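Local coordinates for lipase-esterase related protein (Clostridium acetobutylicum, PDB 3E0X) that is of unknown function but is probably a hydrolase with an alpha/beta hydrolase fold, at residues Ile45-Lys50 against Asp68-Phe73; Asp182-Ile187 against Lys211-Asn216; Pro190-Val195 against Ala238-Asn243. All blocks are in the same frame, centred on the assembly; numbering follows the deposited sequence. Where two conformers were deposited one is given.

Contact 1 of 3, residues Ile45-Lys50 against Asp68-Phe73; sequences ILLDLK and DNVANF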
# COMPACT_ATOMS: atom_id res chain seq x y z
N ILE A 45 3.16 -0.97 12.90
CA ILE A 45 3.40 0.47 12.76
C ILE A 45 2.67 0.88 11.49
O ILE A 45 2.95 0.37 10.42
CB ILE A 45 4.92 0.79 12.65
CG1 ILE A 45 5.68 0.27 13.90
CG2 ILE A 45 5.13 2.28 12.53
CD1 ILE A 45 7.24 0.23 13.73
N LEU A 46 1.71 1.79 11.62
CA LEU A 46 0.90 2.21 10.47
C LEU A 46 1.21 3.66 10.20
O LEU A 46 1.00 4.50 11.05
CB LEU A 46 -0.60 1.98 10.71
CG LEU A 46 -0.81 0.48 11.01
CD1 LEU A 46 -0.94 0.24 12.50
CD2 LEU A 46 -1.97 -0.14 10.23
N LEU A 47 1.75 3.96 9.01
CA LEU A 47 2.26 5.27 8.62
C LEU A 47 1.19 6.12 7.91
O LEU A 47 0.45 5.56 7.10
CB LEU A 47 3.39 5.01 7.61
CG LEU A 47 4.59 5.93 7.49
CD1 LEU A 47 5.13 6.27 8.87
CD2 LEU A 47 5.67 5.30 6.61
N ASP A 48 1.15 7.42 8.16
CA ASP A 48 0.45 8.32 7.24
C ASP A 48 1.49 8.94 6.31
O ASP A 48 2.47 9.58 6.76
CB ASP A 48 -0.29 9.44 8.00
CG ASP A 48 -1.68 9.04 8.50
OD1 ASP A 48 -2.34 8.17 7.88
OD2 ASP A 48 -2.13 9.65 9.50
N LEU A 49 1.30 8.76 5.01
CA LEU A 49 2.21 9.39 4.05
C LEU A 49 2.04 10.91 4.10
O LEU A 49 0.99 11.41 4.47
CB LEU A 49 1.96 8.89 2.62
CG LEU A 49 2.20 7.39 2.37
CD1 LEU A 49 1.66 6.98 0.99
CD2 LEU A 49 3.70 7.12 2.54
N LYS A 50 3.07 11.64 3.71
CA LYS A 50 3.04 13.10 3.77
C LYS A 50 1.80 13.62 3.05
O LYS A 50 1.47 13.19 1.94
CB LYS A 50 4.33 13.65 3.16
CG LYS A 50 4.54 15.18 3.22
CD LYS A 50 6.02 15.51 2.80
CE LYS A 50 6.26 16.95 2.51
NZ LYS A 50 6.09 17.28 1.09
N ASP A 68 11.24 7.98 -0.91
CA ASP A 68 12.24 8.68 -0.11
C ASP A 68 11.72 9.01 1.29
O ASP A 68 12.44 8.88 2.28
CB ASP A 68 12.69 9.95 -0.84
CG ASP A 68 13.53 9.65 -2.07
OD1 ASP A 68 13.95 8.49 -2.25
OD2 ASP A 68 13.77 10.60 -2.87
N ASN A 69 10.45 9.41 1.39
CA ASN A 69 9.89 9.71 2.70
C ASN A 69 9.85 8.47 3.59
O ASN A 69 10.13 8.55 4.80
CB ASN A 69 8.46 10.26 2.60
CG ASN A 69 8.36 11.62 1.90
OD1 ASN A 69 9.32 12.40 1.74
ND2 ASN A 69 7.14 11.91 1.51
N VAL A 70 9.42 7.35 3.01
CA VAL A 70 9.27 6.12 3.79
C VAL A 70 10.64 5.57 4.18
O VAL A 70 10.82 5.11 5.31
CB VAL A 70 8.39 5.07 3.06
CG1 VAL A 70 8.40 3.77 3.83
CG2 VAL A 70 6.96 5.61 2.94
N ALA A 71 11.61 5.65 3.28
CA ALA A 71 12.97 5.23 3.63
C ALA A 71 13.54 6.09 4.76
O ALA A 71 14.16 5.56 5.70
CB ALA A 71 13.90 5.22 2.39
N ASN A 72 13.30 7.40 4.73
CA ASN A 72 13.75 8.29 5.81
C ASN A 72 13.13 7.88 7.13
O ASN A 72 13.81 7.85 8.17
CB ASN A 72 13.43 9.73 5.42
CG ASN A 72 13.78 10.73 6.49
OD1 ASN A 72 14.90 10.73 6.99
ND2 ASN A 72 12.83 11.60 6.82
N PHE A 73 11.85 7.54 7.11
CA PHE A 73 11.16 7.09 8.32
C PHE A 73 11.80 5.80 8.84
O PHE A 73 12.12 5.68 10.03
CB PHE A 73 9.65 6.85 8.03
CG PHE A 73 8.87 6.45 9.24
CD1 PHE A 73 8.32 7.42 10.08
CD2 PHE A 73 8.72 5.10 9.58
CE1 PHE A 73 7.61 7.04 11.24
CE2 PHE A 73 8.00 4.72 10.71
CZ PHE A 73 7.46 5.69 11.54
O HOH W 1 5.32 10.27 2.46
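The ring of Phe73 is the tight part of this contact between the end of a strand and a helix. Leu47 CD1 sits over one ring face, 3.4 Å from the centroid and only 7° off the normal, a CH-pi contact. The methyl is thus nearly equidistant from all six ring carbons. The two side chains meet tip to tip. Phe73 CG lies anti to its backbone N (chi1 -178°), which sends the ring from the helix toward the strand. The other methyl of Leu47, CD2, lies 3.9 Å from Val70 CG2. That same Val70 CG2 also takes Leu49 CD2 at 3.6 Å, so one valine methyl serves two leucines. Ile45 CG2 comes obliquely to the ring, 4.2 Å from Phe73 CE2.

The other end is looser and polar. There Lys50 CB rests 3.7 Å from Asn69 ND2, the two side chains crossing at about a right angle. A water bridges the Lys50 backbone to the Asn69 amide: it accepts from Lys50 N at 2.9 Å and from Asn69 ND2 at 2.6 Å. The lysine chain then leads away, and its NZ bonds to Gln58 O.

In the alpha/beta hydrolase fold this is a helix packed on the central sheet. Strand 43-47 runs between strands 7-11 and 18-22. Helix 93-102 adds Ile97 to the packing of both Leu49 and Val70.

Contact 2 of 3, residues Asp182-Ile187 against Lys211-Asn216; sequences DNLKNI and KKEVEN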
# COMPACT_ATOMS: atom_id res chain seq x y z
N ASP A 182 11.34 -2.63 -14.54
CA ASP A 182 12.65 -3.11 -14.99
C ASP A 182 13.69 -3.10 -13.86
O ASP A 182 14.85 -3.49 -14.06
CB ASP A 182 13.11 -2.39 -16.27
CG ASP A 182 13.46 -0.93 -16.06
OD1 ASP A 182 13.47 -0.42 -14.92
OD2 ASP A 182 13.72 -0.25 -17.09
N ASN A 183 13.28 -2.68 -12.67
CA ASN A 183 14.15 -2.76 -11.49
C ASN A 183 13.76 -3.87 -10.52
O ASN A 183 14.51 -4.16 -9.58
CB ASN A 183 14.22 -1.43 -10.76
CG ASN A 183 15.18 -0.47 -11.40
OD1 ASN A 183 14.80 0.63 -11.78
ND2 ASN A 183 16.43 -0.91 -11.57
N LEU A 184 12.60 -4.49 -10.75
CA LEU A 184 12.13 -5.54 -9.83
C LEU A 184 13.13 -6.67 -9.68
O LEU A 184 13.29 -7.22 -8.59
CB LEU A 184 10.78 -6.11 -10.28
CG LEU A 184 9.56 -5.17 -10.20
CD1 LEU A 184 8.34 -5.82 -10.85
CD2 LEU A 184 9.31 -4.73 -8.75
N LYS A 185 13.84 -6.99 -10.77
CA LYS A 185 14.85 -8.05 -10.75
C LYS A 185 15.99 -7.77 -9.79
O LYS A 185 16.75 -8.69 -9.45
CB LYS A 185 15.42 -8.26 -12.15
CG LYS A 185 16.19 -7.08 -12.73
CD LYS A 185 17.10 -7.53 -13.88
CE LYS A 185 18.25 -6.57 -14.04
NZ LYS A 185 19.33 -7.12 -14.92
N ASN A 186 16.12 -6.52 -9.37
CA ASN A 186 17.20 -6.11 -8.46
C ASN A 186 16.82 -6.22 -6.98
O ASN A 186 17.65 -5.94 -6.13
CB ASN A 186 17.65 -4.68 -8.80
CG ASN A 186 18.23 -4.57 -10.20
OD1 ASN A 186 17.89 -3.66 -10.97
ND2 ASN A 186 19.09 -5.51 -10.56
N ILE A 187 15.59 -6.62 -6.69
CA ILE A 187 15.18 -6.78 -5.30
C ILE A 187 15.75 -8.10 -4.77
O ILE A 187 15.48 -9.17 -5.33
CB ILE A 187 13.65 -6.75 -5.15
CG1 ILE A 187 13.13 -5.33 -5.45
CG2 ILE A 187 13.25 -7.20 -3.74
CD1 ILE A 187 11.60 -5.20 -5.55
N LYS A 211 5.51 -11.13 -9.42
CA LYS A 211 5.91 -12.53 -9.19
C LYS A 211 6.94 -12.95 -10.24
O LYS A 211 7.94 -13.60 -9.91
CB LYS A 211 4.70 -13.46 -9.23
CG LYS A 211 5.05 -14.95 -9.20
CD LYS A 211 5.18 -15.45 -7.78
CE LYS A 211 5.61 -16.91 -7.74
NZ LYS A 211 7.07 -17.01 -8.02
N LYS A 212 6.72 -12.57 -11.49
CA LYS A 212 7.64 -12.99 -12.56
C LYS A 212 9.04 -12.40 -12.39
O LYS A 212 10.04 -13.09 -12.65
CB LYS A 212 7.07 -12.55 -13.92
CG LYS A 212 7.94 -12.95 -15.09
CD LYS A 212 7.33 -12.53 -16.42
CE LYS A 212 7.22 -11.01 -16.54
NZ LYS A 212 6.88 -10.58 -17.94
N GLU A 213 9.10 -11.12 -12.04
CA GLU A 213 10.35 -10.38 -12.08
C GLU A 213 11.20 -10.49 -10.83
O GLU A 213 12.42 -10.48 -10.93
CB GLU A 213 10.09 -8.90 -12.34
CG GLU A 213 9.61 -8.61 -13.75
CD GLU A 213 10.65 -9.02 -14.79
OE1 GLU A 213 11.83 -8.59 -14.72
OE2 GLU A 213 10.26 -9.81 -15.65
N VAL A 214 10.58 -10.59 -9.66
CA VAL A 214 11.33 -10.70 -8.40
C VAL A 214 11.77 -12.16 -8.22
O VAL A 214 10.95 -13.07 -8.31
CB VAL A 214 10.47 -10.24 -7.19
CG1 VAL A 214 11.26 -10.42 -5.87
CG2 VAL A 214 10.01 -8.77 -7.39
N GLU A 215 13.06 -12.38 -7.97
CA GLU A 215 13.62 -13.73 -7.92
C GLU A 215 12.99 -14.58 -6.82
O GLU A 215 12.64 -15.74 -7.06
CB GLU A 215 15.14 -13.68 -7.77
CG GLU A 215 15.83 -15.06 -7.72
CD GLU A 215 15.67 -15.86 -9.02
OE1 GLU A 215 15.57 -15.24 -10.11
OE2 GLU A 215 15.64 -17.12 -8.96
N ASN A 216 12.88 -14.01 -5.61
CA ASN A 216 12.27 -14.71 -4.48
C ASN A 216 10.89 -14.11 -4.22
O ASN A 216 10.76 -13.08 -3.58
CB ASN A 216 13.16 -14.63 -3.24
CG ASN A 216 12.67 -15.51 -2.10
OD1 ASN A 216 11.64 -16.19 -2.22
ND2 ASN A 216 13.41 -15.51 -1.00
O HOH W 2 14.81 -10.00 -7.72
O HOH W 3 12.84 -6.44 -13.45
O HOH W 4 14.08 -11.47 -4.34
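This is a contact between a turn and the end of a helix, part apolar and part mediated by water. It sits where the chain enters strand 191-196 and where helix 204-213 gives way to strand 217-222. Two overlapping type I turns shape residues 183-187, closed by the backbone bonds Asn186 N to Asn183 O and Ile187 N to Leu184 O. Asn183 ND2 also bonds to Asn186 OD1 within the turn.

The direct touch is short-range. Leu184 CB meets Glu213 CB at 3.5 Å, the side chains crossing at about a right angle. Lys185 CA makes a CA-H...O contact of 3.4 Å with Glu213 O, near the helix end. Val214, the first residue to leave helical angles, has CG2 anti to its carbonyl carbon. This methyl lies 4.0 Å from Leu184 CB and 4.3 Å from Ile187 CD1. Ile187 also packs on Leu99 and Ala102 of helix 93-102.

Water binds the polar side. Glu213 folds at chi2 (-61°), and its OE1 accepts from a water at 2.7 Å that in turn accepts from Lys185 N. Two further waters lie by Ile187 O. One donates to it and accepts from Asn216 N at 3.1 Å. The other sits 2.6 Å from Ile187 O and accepts from Glu215 N at 3.0 Å; it has more acceptors near it than protons to give. Backbone groups just past the helix are thus met by solvent.

Helix 204-213 links two parallel neighbouring strands, 191-196 and 217-222, as a beta-alpha-beta crossover of the alpha/beta hydrolase fold.

Contact 3 of 3, residues Pro190-Val195 against Ala238-Asn243; sequences PVKAIV and AEEIKN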
# COMPACT_ATOMS: atom_id res chain seq x y z
N PRO A 190 12.63 -11.37 -0.11
CA PRO A 190 11.35 -11.97 -0.55
C PRO A 190 10.23 -10.94 -0.70
O PRO A 190 10.09 -10.00 0.09
CB PRO A 190 11.03 -12.99 0.54
CG PRO A 190 12.38 -13.21 1.30
CD PRO A 190 13.08 -11.86 1.21
N VAL A 191 9.43 -11.12 -1.76
CA VAL A 191 8.30 -10.24 -2.04
C VAL A 191 7.08 -11.09 -2.26
O VAL A 191 7.15 -12.10 -2.97
CB VAL A 191 8.55 -9.43 -3.35
CG1 VAL A 191 7.30 -8.64 -3.76
CG2 VAL A 191 9.71 -8.46 -3.16
N LYS A 192 5.96 -10.73 -1.62
CA LYS A 192 4.70 -11.43 -1.90
C LYS A 192 3.67 -10.45 -2.41
O LYS A 192 3.54 -9.37 -1.84
CB LYS A 192 4.12 -12.13 -0.65
CG LYS A 192 2.80 -12.84 -0.89
CD LYS A 192 2.48 -13.80 0.23
CE LYS A 192 1.25 -14.59 -0.12
NZ LYS A 192 0.93 -15.61 0.93
N ALA A 193 2.97 -10.81 -3.48
CA ALA A 193 1.89 -9.98 -3.99
C ALA A 193 0.57 -10.67 -3.63
O ALA A 193 0.48 -11.91 -3.75
CB ALA A 193 2.01 -9.81 -5.49
N ILE A 194 -0.43 -9.90 -3.19
CA ILE A 194 -1.75 -10.43 -2.81
C ILE A 194 -2.77 -9.54 -3.51
O ILE A 194 -2.68 -8.32 -3.41
CB ILE A 194 -1.99 -10.33 -1.28
CG1 ILE A 194 -0.96 -11.17 -0.52
CG2 ILE A 194 -3.40 -10.81 -0.93
CD1 ILE A 194 -0.96 -10.86 0.98
N VAL A 195 -3.74 -10.14 -4.21
CA VAL A 195 -4.67 -9.34 -5.02
C VAL A 195 -5.92 -10.16 -5.29
O VAL A 195 -5.87 -11.39 -5.23
CB VAL A 195 -4.01 -8.94 -6.38
CG1 VAL A 195 -3.78 -10.15 -7.27
CG2 VAL A 195 -4.79 -7.86 -7.12
N ALA A 238 -4.80 -11.32 6.09
CA ALA A 238 -3.86 -11.49 7.21
C ALA A 238 -3.28 -12.90 7.23
O ALA A 238 -2.10 -13.05 7.51
CB ALA A 238 -4.50 -11.15 8.54
N GLU A 239 -4.08 -13.93 6.91
CA GLU A 239 -3.55 -15.30 6.86
C GLU A 239 -2.45 -15.40 5.82
O GLU A 239 -1.43 -16.09 6.04
CB GLU A 239 -4.70 -16.29 6.62
CG GLU A 239 -5.63 -16.44 7.83
CD GLU A 239 -4.86 -16.82 9.11
OE1 GLU A 239 -4.13 -17.85 9.10
OE2 GLU A 239 -4.97 -16.06 10.10
N GLU A 240 -2.63 -14.68 4.71
CA GLU A 240 -1.67 -14.73 3.61
C GLU A 240 -0.45 -13.84 3.84
O GLU A 240 0.52 -13.86 3.06
CB GLU A 240 -2.37 -14.34 2.31
CG GLU A 240 -3.37 -15.39 1.88
CD GLU A 240 -2.74 -16.69 1.41
OE1 GLU A 240 -1.60 -16.68 0.89
OE2 GLU A 240 -3.42 -17.73 1.54
N ILE A 241 -0.49 -13.04 4.90
CA ILE A 241 0.69 -12.34 5.40
C ILE A 241 1.42 -13.23 6.41
O ILE A 241 2.65 -13.40 6.32
CB ILE A 241 0.30 -10.97 6.00
CG1 ILE A 241 -0.16 -10.06 4.87
CG2 ILE A 241 1.50 -10.33 6.69
CD1 ILE A 241 -0.83 -8.77 5.31
N LYS A 242 0.68 -13.83 7.34
CA LYS A 242 1.25 -14.76 8.33
C LYS A 242 2.00 -15.92 7.68
O LYS A 242 3.03 -16.38 8.22
CB LYS A 242 0.16 -15.36 9.19
CG LYS A 242 -0.52 -14.37 10.06
CD LYS A 242 -1.65 -15.06 10.75
CE LYS A 242 -2.50 -14.07 11.44
NZ LYS A 242 -3.46 -14.76 12.29
N ASN A 243 1.48 -16.44 6.58
CA ASN A 243 2.14 -17.59 5.95
C ASN A 243 3.44 -17.24 5.20
O ASN A 243 4.14 -18.14 4.73
CB ASN A 243 1.17 -18.43 5.11
CG ASN A 243 0.67 -17.72 3.89
OD1 ASN A 243 1.11 -16.62 3.58
ND2 ASN A 243 -0.27 -18.35 3.19
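The Asn243 amide brings its ND2 over a face of the Glu240 carboxylate, while Lys192 NZ comes in at its edge. Asn243 ND2 stands above the carboxylate plane, 66° out of it, and bonds to Glu240 OE1 at 3.1 Å. The acceptor lies close to the plane of the amide itself. Lys192 NZ takes the anti lone pair of the same OE1, at 2.7 Å, as a salt bridge. One oxygen therefore accepts from two donors on different sides.

The setting is the alpha/beta hydrolase fold. Helix 234-242, near the C terminus, packs antiparallel along strand 191-196; the axes of strand 191-195 and helix 238-242 run at 167° and come within 10.0 Å. Lys192 points toward the helix with its chain fully extended, CG anti to the backbone N, so the ammonium crosses the gap. Glu240 bends at chi2 (-70°), which turns OE1 to the lysine tip. The paired charges probably favour the ionised form of both.

Beside this polar grip lies an apolar patch. Ile194 CD1 is 4.0 Å from Glu240 CB and 4.1 Å from Ile241 CG1. Val113 and Leu115 of strand 109-115 and Phe222 of strand 217-222 also touch Ile194. The other face of the strand, through Val191 and Ala193, meets helix 204-213.

Lys192 holds the helix backbone as well: NZ donates to Glu240 O at 2.8 Å, in the carbonyl plane and on a lone pair.

From the N terminus, contact 1 comes first. It joins segments 17 residues apart, bringing the end of strand 43-47 against helix 63-76, and is complete well before the others open. Contacts 2 and 3 follow in series with it and cross each other: 182-187, 190-195, 211-216, 238-243. These two also touch. Asn216 O probably bonds to Val191 N, and Val214 packs on Val191. Contact 2 ties the lead-in to strand 191-196 to the end of helix 204-213. Contact 3 ties that strand to the C-terminal helix. Contacts 1 and 3 both reach the central sheet, with centres 21 Å apart.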